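2-dehydropantoate 2-reductase (Geobacter metallireducens, PDB 3HN2) probably catalyses the NADPH-dependent reduction of 2-dehydropantoate (ketopantoate) to (R)-pantoate, a step of pantothenate biosynthesis. Local coordinates at residues A[19-23]-A[53-58]; A[64-70]-A[91-95]; A[118-122]-A[158-162]; A[194-199]-A[295-299]; A[275-279]-A[291-295]. All coordinates share one frame. Residue numbers count along the deposited sequence, not the author numbering.

Overall arrangement
Interactions 1, 2 and 3 come in series along the chain; interactions 4 and 5 follow and both end on helix 290-302. The first three belong to the N-terminal Rossmann-type domain and pack around its large mixed sheet: interaction 1 joins helix 14-23 to strand 53-55 of the small three-stranded sheet, interaction 2 joins connections that lead into the neighbouring strands 72-75 and 98-101, and interaction 3 lays helix 157-168 beside strand 121-129. Interactions 2 and 3, with centres about 18 Å apart, touch through E94 and R120. Interactions 4 and 5, in the helical C-terminal domain, share L295, their centres about 9 Å apart. Interactions 1 and 4 lie on opposite sides of the chain's centre.

Interaction 1 of 5, residues A[19-23]-A[53-58]; sequences ALLQR and FTLPHV
Residues 19-23 form the last turn of a helix, closed by R23 N to A19 O at 3.1 Å, and cross strand 53-55 almost at right angles: the axes make 80° and approach to 9.9 Å. A19 and L55 have the nearest CA atoms, 7.6 Å apart, a closeness suiting the small alanine. F53 (chi1 p) and L55 (m, t), alternate residues of the strand, point toward the helix. A19 CB lies 3.9 Å from both F53 CZ and L55 CD1; L20 CD2 reaches F53 CE1 at 3.8 Å. Q22 (chi1 p, chi2 t) points toward the 53-58 segment, its OE1 3.5 Å from L55 CD2. Helix 14-23 begins at the last glycine of a GxGxxG-like pattern, consistent with a Rossmann-type dinucleotide fold, so the contact ties that helix to the small sheet. R23 (chi1 t) folds back over F53, CZ 4.2 Å from the ring centroid and 14° off its normal. This cation-pi contact lets an exposed arginine cover the aromatic face without burying its charge.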
# COMPACT_ATOMS: atom_id res chain seq x y z
N ALA A 19 -1.22 8.95 22.87
CA ALA A 19 0.16 9.40 23.03
C ALA A 19 0.48 10.55 22.09
O ALA A 19 1.21 11.46 22.47
CB ALA A 19 1.13 8.26 22.80
N LEU A 20 -0.07 10.51 20.88
CA LEU A 20 0.09 11.60 19.93
C LEU A 20 -0.72 12.82 20.36
O LEU A 20 -0.29 13.97 20.16
CB LEU A 20 -0.30 11.18 18.51
CG LEU A 20 0.55 10.14 17.77
CD1 LEU A 20 -0.06 9.90 16.40
CD2 LEU A 20 2.01 10.53 17.63
N LEU A 21 -1.88 12.57 20.97
CA LEU A 21 -2.74 13.65 21.47
C LEU A 21 -2.10 14.47 22.58
O LEU A 21 -2.10 15.70 22.51
CB LEU A 21 -4.11 13.12 21.88
CG LEU A 21 -5.13 12.90 20.75
CD1 LEU A 21 -6.21 11.92 21.18
CD2 LEU A 21 -5.75 14.21 20.25
N GLN A 22 -1.53 13.82 23.60
CA GLN A 22 -0.85 14.56 24.67
C GLN A 22 0.52 15.11 24.27
O GLN A 22 0.98 16.09 24.86
CB GLN A 22 -0.79 13.78 25.99
CG GLN A 22 0.39 12.85 26.16
CD GLN A 22 0.58 12.40 27.60
OE1 GLN A 22 1.62 12.65 28.20
NE2 GLN A 22 -0.43 11.73 28.16
N ARG A 23 1.16 14.49 23.27
CA ARG A 23 2.45 14.97 22.75
C ARG A 23 2.31 16.36 22.15
O ARG A 23 3.25 17.14 22.17
CB ARG A 23 3.01 13.99 21.71
CG ARG A 23 4.53 14.04 21.54
CD ARG A 23 4.95 14.82 20.30
NE ARG A 23 4.50 14.20 19.06
CZ ARG A 23 5.19 13.30 18.37
NH1 ARG A 23 4.68 12.80 17.24
NH2 ARG A 23 6.38 12.89 18.79
N PHE A 53 9.36 8.14 19.94
CA PHE A 53 9.31 9.08 21.06
C PHE A 53 8.84 8.41 22.35
O PHE A 53 8.22 7.35 22.32
CB PHE A 53 8.48 10.34 20.72
CG PHE A 53 6.99 10.15 20.79
CD1 PHE A 53 6.29 9.61 19.72
CD2 PHE A 53 6.27 10.56 21.92
CE1 PHE A 53 4.90 9.46 19.78
CE2 PHE A 53 4.90 10.39 21.99
CZ PHE A 53 4.21 9.84 20.91
N THR A 54 9.15 9.04 23.48
CA THR A 54 8.85 8.46 24.79
C THR A 54 8.19 9.49 25.70
O THR A 54 8.70 10.60 25.86
CB THR A 54 10.13 7.92 25.47
OG1 THR A 54 11.16 8.91 25.42
CG2 THR A 54 10.63 6.66 24.77
N LEU A 55 7.05 9.13 26.28
CA LEU A 55 6.40 9.96 27.28
C LEU A 55 6.87 9.53 28.66
O LEU A 55 6.56 8.41 29.09
CB LEU A 55 4.88 9.86 27.19
CG LEU A 55 4.17 10.45 25.97
CD1 LEU A 55 2.74 9.94 25.93
CD2 LEU A 55 4.20 11.98 25.97
N PRO A 56 7.63 10.40 29.36
CA PRO A 56 8.20 10.06 30.66
C PRO A 56 7.11 9.87 31.72
O PRO A 56 7.18 8.95 32.53
CB PRO A 56 9.07 11.28 31.00
CG PRO A 56 9.22 12.03 29.72
CD PRO A 56 7.98 11.77 28.95
N HIS A 57 6.11 10.75 31.67
CA HIS A 57 4.97 10.69 32.56
C HIS A 57 3.68 10.51 31.75
O HIS A 57 3.49 11.14 30.71
CB HIS A 57 4.90 11.96 33.41
CG HIS A 57 3.58 12.18 34.08
ND1 HIS A 57 2.78 13.27 33.81
CD2 HIS A 57 2.91 11.44 34.99
CE1 HIS A 57 1.68 13.19 34.53
NE2 HIS A 57 1.73 12.09 35.26
N VAL A 58 2.82 9.62 32.23
CA VAL A 58 1.50 9.39 31.64
C VAL A 58 0.44 9.43 32.74
O VAL A 58 0.57 8.76 33.77
CB VAL A 58 1.47 8.06 30.83
CG1 VAL A 58 0.06 7.50 30.71
CG2 VAL A 58 2.08 8.25 29.45

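Interaction 2 of 5, residues A[64-70]-A[91-95]; sequences PEEIGPM and PLVEE
L92 is the apolar centre: its side chain (m, t) sends CD2 to 3.7 Å from I67 CB and 4.1 Å from M70 CG, while its CG lies 4.5 Å from P64 CB. P91 packs beside it, its CG 4.1 Å from P64 CB, so two compact proline rings meet where the CA atoms of E65 and P91 are 5.2 Å apart. Residues 64-67 make a short, weakly bonded helical turn, and G68 N bonds to P64 O at 3.2 Å. G68 then leaves the helix with phi 80° and psi -170°, a positive phi that favours glycine; a CB here would also clash with P69. P69 and M70 run on extended toward strand 72-75, while 91-92, a 3-10 turn, leads toward strand 98-101. These are the approaches to neighbouring parallel strands of the Rossmann-type sheet. P69 and L92 have CA atoms 4.2 Å apart, and CA-H...O contacts join L92 CA to G68 O at 3.4 Å and P69 CA to L92 O at 3.5 Å. The one conventional hydrogen bond between the segments runs from M70 N to L92 O, 3.0 Å. At the exposed rim P69 CB covers E94 CB at 3.8 Å.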
# COMPACT_ATOMS: atom_id res chain seq x y z
N PRO A 64 -12.61 4.26 36.06
CA PRO A 64 -13.16 5.45 35.39
C PRO A 64 -13.76 6.50 36.32
O PRO A 64 -13.79 7.68 35.96
CB PRO A 64 -14.25 4.87 34.47
CG PRO A 64 -14.57 3.55 35.02
CD PRO A 64 -13.34 3.03 35.69
N GLU A 65 -14.21 6.09 37.51
CA GLU A 65 -14.78 7.02 38.50
C GLU A 65 -13.73 7.92 39.15
O GLU A 65 -14.07 8.94 39.76
CB GLU A 65 -15.62 6.29 39.56
CG GLU A 65 -14.98 5.03 40.16
CD GLU A 65 -15.45 3.75 39.49
OE1 GLU A 65 -15.76 2.78 40.21
OE2 GLU A 65 -15.52 3.71 38.24
N GLU A 66 -12.46 7.54 39.02
CA GLU A 66 -11.34 8.36 39.48
C GLU A 66 -11.05 9.50 38.50
O GLU A 66 -10.64 10.59 38.91
CB GLU A 66 -10.09 7.50 39.67
CG GLU A 66 -10.27 6.31 40.61
CD GLU A 66 -9.07 5.37 40.64
OE1 GLU A 66 -8.94 4.60 41.61
OE2 GLU A 66 -8.24 5.41 39.70
N ILE A 67 -11.27 9.24 37.22
CA ILE A 67 -11.05 10.22 36.15
C ILE A 67 -12.14 11.30 36.16
O ILE A 67 -11.85 12.49 36.11
CB ILE A 67 -11.01 9.56 34.75
CG1 ILE A 67 -10.09 8.34 34.76
CG2 ILE A 67 -10.58 10.56 33.69
CD1 ILE A 67 -9.98 7.60 33.43
N GLY A 68 -13.40 10.86 36.23
CA GLY A 68 -14.53 11.78 36.27
C GLY A 68 -14.93 12.32 34.91
O GLY A 68 -14.43 11.84 33.89
N PRO A 69 -15.83 13.32 34.89
CA PRO A 69 -16.36 13.95 33.67
C PRO A 69 -15.28 14.46 32.72
O PRO A 69 -14.29 15.04 33.16
CB PRO A 69 -17.20 15.11 34.21
CG PRO A 69 -17.61 14.67 35.57
CD PRO A 69 -16.42 13.92 36.10
N MET A 70 -15.48 14.22 31.42
CA MET A 70 -14.53 14.59 30.38
C MET A 70 -15.21 15.40 29.28
O MET A 70 -16.43 15.56 29.29
CB MET A 70 -13.90 13.32 29.78
CG MET A 70 -13.08 12.47 30.74
SD MET A 70 -11.32 12.88 30.78
CE MET A 70 -11.24 14.01 32.17
N PRO A 91 -19.19 7.03 34.21
CA PRO A 91 -18.57 8.06 35.07
C PRO A 91 -17.87 9.22 34.34
O PRO A 91 -17.64 10.27 34.94
CB PRO A 91 -17.53 7.27 35.87
CG PRO A 91 -17.97 5.85 35.79
CD PRO A 91 -18.54 5.72 34.43
N LEU A 92 -17.54 9.03 33.06
CA LEU A 92 -16.86 10.04 32.26
C LEU A 92 -17.81 11.00 31.55
O LEU A 92 -17.38 12.00 30.97
CB LEU A 92 -15.96 9.37 31.21
CG LEU A 92 -15.03 8.25 31.67
CD1 LEU A 92 -14.59 7.39 30.49
CD2 LEU A 92 -13.83 8.81 32.41
N VAL A 93 -19.11 10.71 31.61
CA VAL A 93 -20.11 11.45 30.85
C VAL A 93 -20.79 12.56 31.67
O VAL A 93 -21.41 12.30 32.70
CB VAL A 93 -21.16 10.49 30.21
CG1 VAL A 93 -22.31 11.26 29.56
CG2 VAL A 93 -20.49 9.59 29.18
N GLU A 94 -20.63 13.79 31.20
CA GLU A 94 -21.37 14.95 31.70
C GLU A 94 -22.12 15.53 30.50
O GLU A 94 -21.85 15.15 29.36
CB GLU A 94 -20.41 15.97 32.32
CG GLU A 94 -21.04 17.15 33.08
CD GLU A 94 -22.15 16.73 34.04
OE1 GLU A 94 -21.86 15.99 35.01
OE2 GLU A 94 -23.31 17.16 33.84
N GLU A 95 -23.07 16.43 30.75
CA GLU A 95 -23.78 17.15 29.70
C GLU A 95 -22.79 17.93 28.83
O GLU A 95 -22.21 18.92 29.28
CB GLU A 95 -24.83 18.08 30.30
CG GLU A 95 -25.64 18.88 29.28
CD GLU A 95 -26.29 20.12 29.89
OE1 GLU A 95 -25.79 20.62 30.92
OE2 GLU A 95 -27.30 20.59 29.33

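Interaction 3 of 5, residues A[118-122]-A[158-162]; sequences AERII and RIEEL
A118 begins the turn into the strand, its O accepting a weak hydrogen bond from I121 N at 3.5 Å. At E119 the backbone matters more than the acid: its O accepts a very short hydrogen bond, 2.5 Å, from R158 NH2, lying near the plane of the guanidinium at its edge. R158 reaches this far because its chain is long and nearly extended (chi2 178°, chi3 149°), and E150 is a long, weak ion-pair partner of its NE. R120 turns its CA-to-CB bond away from the helix; its guanidinium bonds instead to T97 O and, weakly, to E94 O. I121 enters strand 121-129 and also points away, packing against helix 108-115 on the other face of the sheet, while its O lies 2.9 Å from R158 NH1 at an angle too poor for a hydrogen bond. The alternation of a strand thus directs I122 toward helix 157-168, one of the helices covering the large mixed sheet of this Rossmann-type domain. I122 and I159 have the nearest CA atoms, 8.0 Å apart. Branched side chains fill that gap: I122 CG1 meets CD1 of I159 (m, m) at 3.7 Å, and I122 CG2 meets CD1 of L162, one turn after R158, at 4.1 Å. I122 CG1 also sits under one face of the R158 guanidinium, 3.7 Å from NH1, an apolar floor beneath the flat cation.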
# COMPACT_ATOMS: atom_id res chain seq x y z
N ALA A 118 -27.57 9.80 21.05
CA ALA A 118 -27.12 9.79 19.66
C ALA A 118 -26.41 11.07 19.21
O ALA A 118 -25.58 11.03 18.31
CB ALA A 118 -28.28 9.46 18.73
N GLU A 119 -26.72 12.19 19.86
CA GLU A 119 -26.07 13.46 19.53
C GLU A 119 -24.71 13.64 20.23
O GLU A 119 -24.09 14.70 20.12
CB GLU A 119 -27.00 14.66 19.81
CG GLU A 119 -27.39 14.88 21.27
CD GLU A 119 -28.62 14.09 21.67
OE1 GLU A 119 -28.52 12.85 21.81
OE2 GLU A 119 -29.69 14.70 21.85
N ARG A 120 -24.25 12.61 20.93
CA ARG A 120 -22.93 12.60 21.55
C ARG A 120 -21.93 11.79 20.72
O ARG A 120 -20.72 11.92 20.91
CB ARG A 120 -22.98 12.00 22.97
CG ARG A 120 -24.21 12.36 23.80
CD ARG A 120 -24.14 11.72 25.19
NE ARG A 120 -23.60 12.65 26.18
CZ ARG A 120 -24.31 13.23 27.14
NH1 ARG A 120 -23.72 14.06 27.99
NH2 ARG A 120 -25.60 12.97 27.28
N ILE A 121 -22.43 10.98 19.80
CA ILE A 121 -21.63 9.92 19.18
C ILE A 121 -20.92 10.38 17.91
O ILE A 121 -21.54 10.93 17.00
CB ILE A 121 -22.46 8.63 18.94
CG1 ILE A 121 -23.19 8.21 20.23
CG2 ILE A 121 -21.60 7.48 18.42
CD1 ILE A 121 -22.31 8.04 21.48
N ILE A 122 -19.61 10.14 17.86
CA ILE A 122 -18.81 10.41 16.68
C ILE A 122 -18.10 9.12 16.24
O ILE A 122 -17.44 8.44 17.04
CB ILE A 122 -17.80 11.58 16.90
CG1 ILE A 122 -18.53 12.91 17.10
CG2 ILE A 122 -16.86 11.76 15.72
CD1 ILE A 122 -18.69 13.33 18.54
N ARG A 158 -18.28 20.94 15.36
CA ARG A 158 -18.00 19.75 16.17
C ARG A 158 -17.06 18.75 15.49
O ARG A 158 -16.08 18.31 16.09
CB ARG A 158 -19.32 19.10 16.61
CG ARG A 158 -19.32 17.57 16.71
CD ARG A 158 -20.67 17.06 17.19
NE ARG A 158 -21.01 15.74 16.66
CZ ARG A 158 -21.86 14.90 17.25
NH1 ARG A 158 -22.13 13.72 16.73
NH2 ARG A 158 -22.44 15.25 18.39
N ILE A 159 -17.35 18.42 14.24
CA ILE A 159 -16.59 17.42 13.50
C ILE A 159 -15.27 18.01 12.96
O ILE A 159 -14.25 17.32 12.92
CB ILE A 159 -17.45 16.77 12.37
CG1 ILE A 159 -18.66 16.05 12.98
CG2 ILE A 159 -16.66 15.78 11.52
CD1 ILE A 159 -18.29 15.02 14.05
N GLU A 160 -15.30 19.28 12.59
CA GLU A 160 -14.10 19.96 12.10
C GLU A 160 -13.14 20.33 13.22
O GLU A 160 -11.93 20.33 13.00
CB GLU A 160 -14.45 21.19 11.25
CG GLU A 160 -15.12 20.87 9.90
CD GLU A 160 -14.20 20.14 8.91
OE1 GLU A 160 -12.97 20.31 8.97
OE2 GLU A 160 -14.74 19.40 8.06
N GLU A 161 -13.67 20.64 14.41
CA GLU A 161 -12.84 20.90 15.60
C GLU A 161 -12.07 19.67 16.03
O GLU A 161 -10.92 19.78 16.46
CB GLU A 161 -13.68 21.42 16.78
CG GLU A 161 -13.95 22.93 16.76
CD GLU A 161 -15.01 23.37 17.77
OE1 GLU A 161 -15.69 22.50 18.38
OE2 GLU A 161 -15.17 24.59 17.97
N LEU A 162 -12.70 18.50 15.93
CA LEU A 162 -12.04 17.22 16.21
C LEU A 162 -11.01 16.87 15.13
O LEU A 162 -9.91 16.41 15.44
CB LEU A 162 -13.06 16.09 16.36
CG LEU A 162 -13.88 16.04 17.65
CD1 LEU A 162 -14.92 14.92 17.57
CD2 LEU A 162 -12.99 15.84 18.87

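Interaction 4 of 5, residues A[194-199]-A[295-299]; sequences NGLCAL and LATLL
Both segments are helical and run in nearly the same direction, their axes 30° apart with a closest approach of 10.0 Å. G195 faces L295 (CA atoms 6.6 Å apart) and, one turn on, L199 faces L299 (6.0 Å). The bond L199 N to G195 O, 3.2 Å, and its counterpart L299 N to L295 O, 2.9 Å, keep these i and i+4 positions in step. No hydrogen bond crosses the interface, which is held by van der Waals packing. Among side chains, L295 (t, p) places CD2 3.7 Å from L196 CD1 and CD1 3.9 Å from L199 CD2. L299, also t, p, brings CD1 to 3.8 Å from L199 CB and 4.1 Å from A198 CB, and L298 CB borders L199 CD1 at 4.2 Å. Against the backbone, L299 CD2 rests 3.6 Å from G195 O, and L295 CD1 lies 4.0 Å from G195 C. Glycine permits this, since a CB at 195 would fall 2.8 Å from L295 CD2, a clash. M259 of helix 258-264 touches A198 and L299. This near-parallel helix pair joins the long helix 179-200 to helix 290-302 in the helical C-terminal domain of the ketopantoate reductase fold.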
# COMPACT_ATOMS: atom_id res chain seq x y z
N ASN A 194 -8.87 -9.63 7.23
CA ASN A 194 -8.91 -10.10 8.63
C ASN A 194 -9.57 -11.47 8.80
O ASN A 194 -9.33 -12.16 9.79
CB ASN A 194 -9.54 -9.07 9.57
CG ASN A 194 -8.63 -7.89 9.83
OD1 ASN A 194 -8.31 -7.13 8.93
ND2 ASN A 194 -8.22 -7.73 11.08
N GLY A 195 -10.37 -11.88 7.81
CA GLY A 195 -10.95 -13.22 7.77
C GLY A 195 -10.01 -14.34 7.33
O GLY A 195 -9.76 -15.27 8.10
N LEU A 196 -9.50 -14.25 6.11
CA LEU A 196 -8.70 -15.32 5.48
C LEU A 196 -7.37 -15.55 6.18
O LEU A 196 -7.01 -16.69 6.48
CB LEU A 196 -8.45 -15.01 4.00
CG LEU A 196 -9.35 -15.57 2.89
CD1 LEU A 196 -10.73 -16.01 3.35
CD2 LEU A 196 -9.45 -14.56 1.75
N CYS A 197 -6.66 -14.46 6.45
CA CYS A 197 -5.36 -14.47 7.13
C CYS A 197 -5.38 -15.13 8.50
O CYS A 197 -4.47 -15.86 8.84
CB CYS A 197 -4.83 -13.05 7.26
SG CYS A 197 -4.64 -12.21 5.70
N ALA A 198 -6.42 -14.83 9.29
CA ALA A 198 -6.56 -15.42 10.61
C ALA A 198 -6.87 -16.91 10.52
O ALA A 198 -6.33 -17.72 11.28
CB ALA A 198 -7.64 -14.69 11.40
N LEU A 199 -7.72 -17.27 9.55
CA LEU A 199 -8.11 -18.66 9.31
C LEU A 199 -6.97 -19.53 8.77
O LEU A 199 -6.72 -20.61 9.30
CB LEU A 199 -9.28 -18.67 8.33
CG LEU A 199 -9.77 -19.99 7.76
CD1 LEU A 199 -10.34 -20.95 8.79
CD2 LEU A 199 -10.75 -19.71 6.62
N LEU A 295 -17.14 -17.94 5.82
CA LEU A 295 -15.99 -17.37 6.52
C LEU A 295 -16.22 -17.16 8.02
O LEU A 295 -15.46 -17.69 8.84
CB LEU A 295 -15.55 -16.07 5.85
CG LEU A 295 -14.14 -15.53 6.13
CD1 LEU A 295 -13.11 -16.64 6.29
CD2 LEU A 295 -13.74 -14.60 5.00
N ALA A 296 -17.27 -16.40 8.37
CA ALA A 296 -17.61 -16.15 9.77
C ALA A 296 -17.66 -17.45 10.56
O ALA A 296 -17.06 -17.55 11.65
CB ALA A 296 -18.97 -15.41 9.88
N THR A 297 -18.36 -18.44 10.00
CA THR A 297 -18.55 -19.74 10.63
C THR A 297 -17.24 -20.54 10.76
O THR A 297 -16.92 -21.02 11.85
CB THR A 297 -19.57 -20.60 9.87
OG1 THR A 297 -20.62 -19.77 9.35
CG2 THR A 297 -20.17 -21.63 10.78
N LEU A 298 -16.50 -20.69 9.65
CA LEU A 298 -15.20 -21.39 9.68
C LEU A 298 -14.27 -20.70 10.67
O LEU A 298 -13.35 -21.33 11.21
CB LEU A 298 -14.52 -21.37 8.31
CG LEU A 298 -15.03 -22.29 7.21
CD1 LEU A 298 -14.48 -21.82 5.88
CD2 LEU A 298 -14.64 -23.74 7.49
N LEU A 299 -14.51 -19.42 10.90
CA LEU A 299 -13.60 -18.68 11.74
C LEU A 299 -13.93 -18.89 13.22
O LEU A 299 -13.02 -18.90 14.05
CB LEU A 299 -13.57 -17.22 11.31
CG LEU A 299 -12.32 -16.35 11.50
CD1 LEU A 299 -10.99 -17.07 11.32
CD2 LEU A 299 -12.47 -15.25 10.50

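Interaction 5 of 5, residues A[275-279]-A[291-295]; sequences FRTPL and RVEML
F275 (chi1 m) lays its ring into the gap between V292 and L295: V292 CG1 lies at the ring's edge, 4.0 Å from F275 CD1, and L295 CG is 3.9 Å from F275 CE1. One turn later L279 (m, t) repeats the approach, its CG 3.8 Å from V292 CG1 and its CD2 3.7 Å from E293 CG, so the glutamate's methylene covers a leucine while its acid stays exposed. The two helices run nearly antiparallel, 151° between directions and 10.1 Å at closest approach, with F275 opposite V292 (CA atoms 7.0 Å apart) and L279 opposite E293 (7.2 Å). P278 can donate no backbone hydrogen bond, and the first helix kinks there, though L279 N still bonds to F275 O at 3.0 Å. At the rim R276 NH2 passes E293 O at 4.0 Å on its way to a salt bridge with E300. Helices 271-284 and 290-302 thus form an antiparallel helical hairpin, closing the helical C-terminal domain of the ketopantoate reductase family.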
# COMPACT_ATOMS: atom_id res chain seq x y z
N PHE A 275 -18.04 -9.50 11.31
CA PHE A 275 -18.73 -10.46 10.45
C PHE A 275 -20.22 -10.64 10.73
O PHE A 275 -21.03 -10.51 9.82
CB PHE A 275 -18.05 -11.83 10.53
CG PHE A 275 -16.69 -11.88 9.93
CD1 PHE A 275 -16.52 -12.26 8.60
CD2 PHE A 275 -15.56 -11.59 10.69
CE1 PHE A 275 -15.24 -12.34 8.04
CE2 PHE A 275 -14.29 -11.66 10.14
CZ PHE A 275 -14.13 -12.03 8.81
N ARG A 276 -20.57 -10.97 11.97
CA ARG A 276 -21.95 -11.37 12.28
C ARG A 276 -22.95 -10.21 12.24
O ARG A 276 -24.09 -10.40 11.82
CB ARG A 276 -22.04 -12.17 13.59
CG ARG A 276 -21.47 -13.59 13.49
CD ARG A 276 -22.32 -14.47 12.58
NE ARG A 276 -21.75 -15.80 12.37
CZ ARG A 276 -22.13 -16.64 11.41
NH1 ARG A 276 -23.10 -16.27 10.57
NH2 ARG A 276 -21.56 -17.83 11.29
N THR A 277 -22.49 -9.03 12.66
CA THR A 277 -23.29 -7.79 12.58
C THR A 277 -23.57 -7.33 11.13
O THR A 277 -24.73 -7.06 10.81
CB THR A 277 -22.68 -6.63 13.45
OG1 THR A 277 -22.46 -7.09 14.79
CG2 THR A 277 -23.60 -5.44 13.49
N PRO A 278 -22.53 -7.22 10.26
CA PRO A 278 -22.84 -6.96 8.86
C PRO A 278 -23.71 -8.00 8.19
O PRO A 278 -24.62 -7.63 7.44
CB PRO A 278 -21.45 -6.92 8.20
CG PRO A 278 -20.59 -6.42 9.27
CD PRO A 278 -21.07 -7.19 10.47
N LEU A 279 -23.46 -9.28 8.45
CA LEU A 279 -24.29 -10.37 7.92
C LEU A 279 -25.73 -10.21 8.39
O LEU A 279 -26.65 -10.39 7.60
CB LEU A 279 -23.73 -11.75 8.30
CG LEU A 279 -22.61 -12.34 7.45
CD1 LEU A 279 -21.88 -13.47 8.18
CD2 LEU A 279 -23.13 -12.82 6.12
N ARG A 291 -20.40 -16.33 1.14
CA ARG A 291 -18.97 -16.39 1.41
C ARG A 291 -18.63 -15.79 2.77
O ARG A 291 -17.89 -16.40 3.57
CB ARG A 291 -18.16 -15.74 0.28
CG ARG A 291 -18.11 -16.60 -0.98
CD ARG A 291 -17.31 -15.93 -2.12
NE ARG A 291 -17.80 -16.37 -3.43
CZ ARG A 291 -18.82 -15.83 -4.09
NH1 ARG A 291 -19.51 -14.82 -3.58
NH2 ARG A 291 -19.18 -16.32 -5.27
N VAL A 292 -19.21 -14.62 3.06
CA VAL A 292 -19.06 -13.99 4.38
C VAL A 292 -19.54 -14.96 5.45
O VAL A 292 -18.89 -15.13 6.49
CB VAL A 292 -19.72 -12.58 4.48
CG1 VAL A 292 -19.26 -11.86 5.74
CG2 VAL A 292 -19.37 -11.71 3.24
N GLU A 293 -20.58 -15.73 5.12
CA GLU A 293 -21.19 -16.63 6.09
C GLU A 293 -20.31 -17.80 6.39
O GLU A 293 -20.04 -18.09 7.55
CB GLU A 293 -22.56 -17.13 5.63
CG GLU A 293 -23.71 -16.51 6.41
CD GLU A 293 -24.97 -17.34 6.35
OE1 GLU A 293 -24.94 -18.51 6.79
OE2 GLU A 293 -26.00 -16.81 5.88
N MET A 294 -19.87 -18.46 5.33
CA MET A 294 -18.93 -19.55 5.42
C MET A 294 -17.69 -19.11 6.19
O MET A 294 -17.29 -19.78 7.14
CB MET A 294 -18.56 -20.02 4.01
CG MET A 294 -17.76 -21.28 3.98
SD MET A 294 -17.68 -21.93 2.31
CE MET A 294 -16.26 -22.99 2.52
N LEU A 295 -17.14 -17.94 5.82
CA LEU A 295 -15.99 -17.37 6.52
C LEU A 295 -16.22 -17.16 8.02
O LEU A 295 -15.46 -17.69 8.84
CB LEU A 295 -15.55 -16.07 5.85
CG LEU A 295 -14.14 -15.53 6.13
CD1 LEU A 295 -13.11 -16.64 6.29
CD2 LEU A 295 -13.74 -14.60 5.00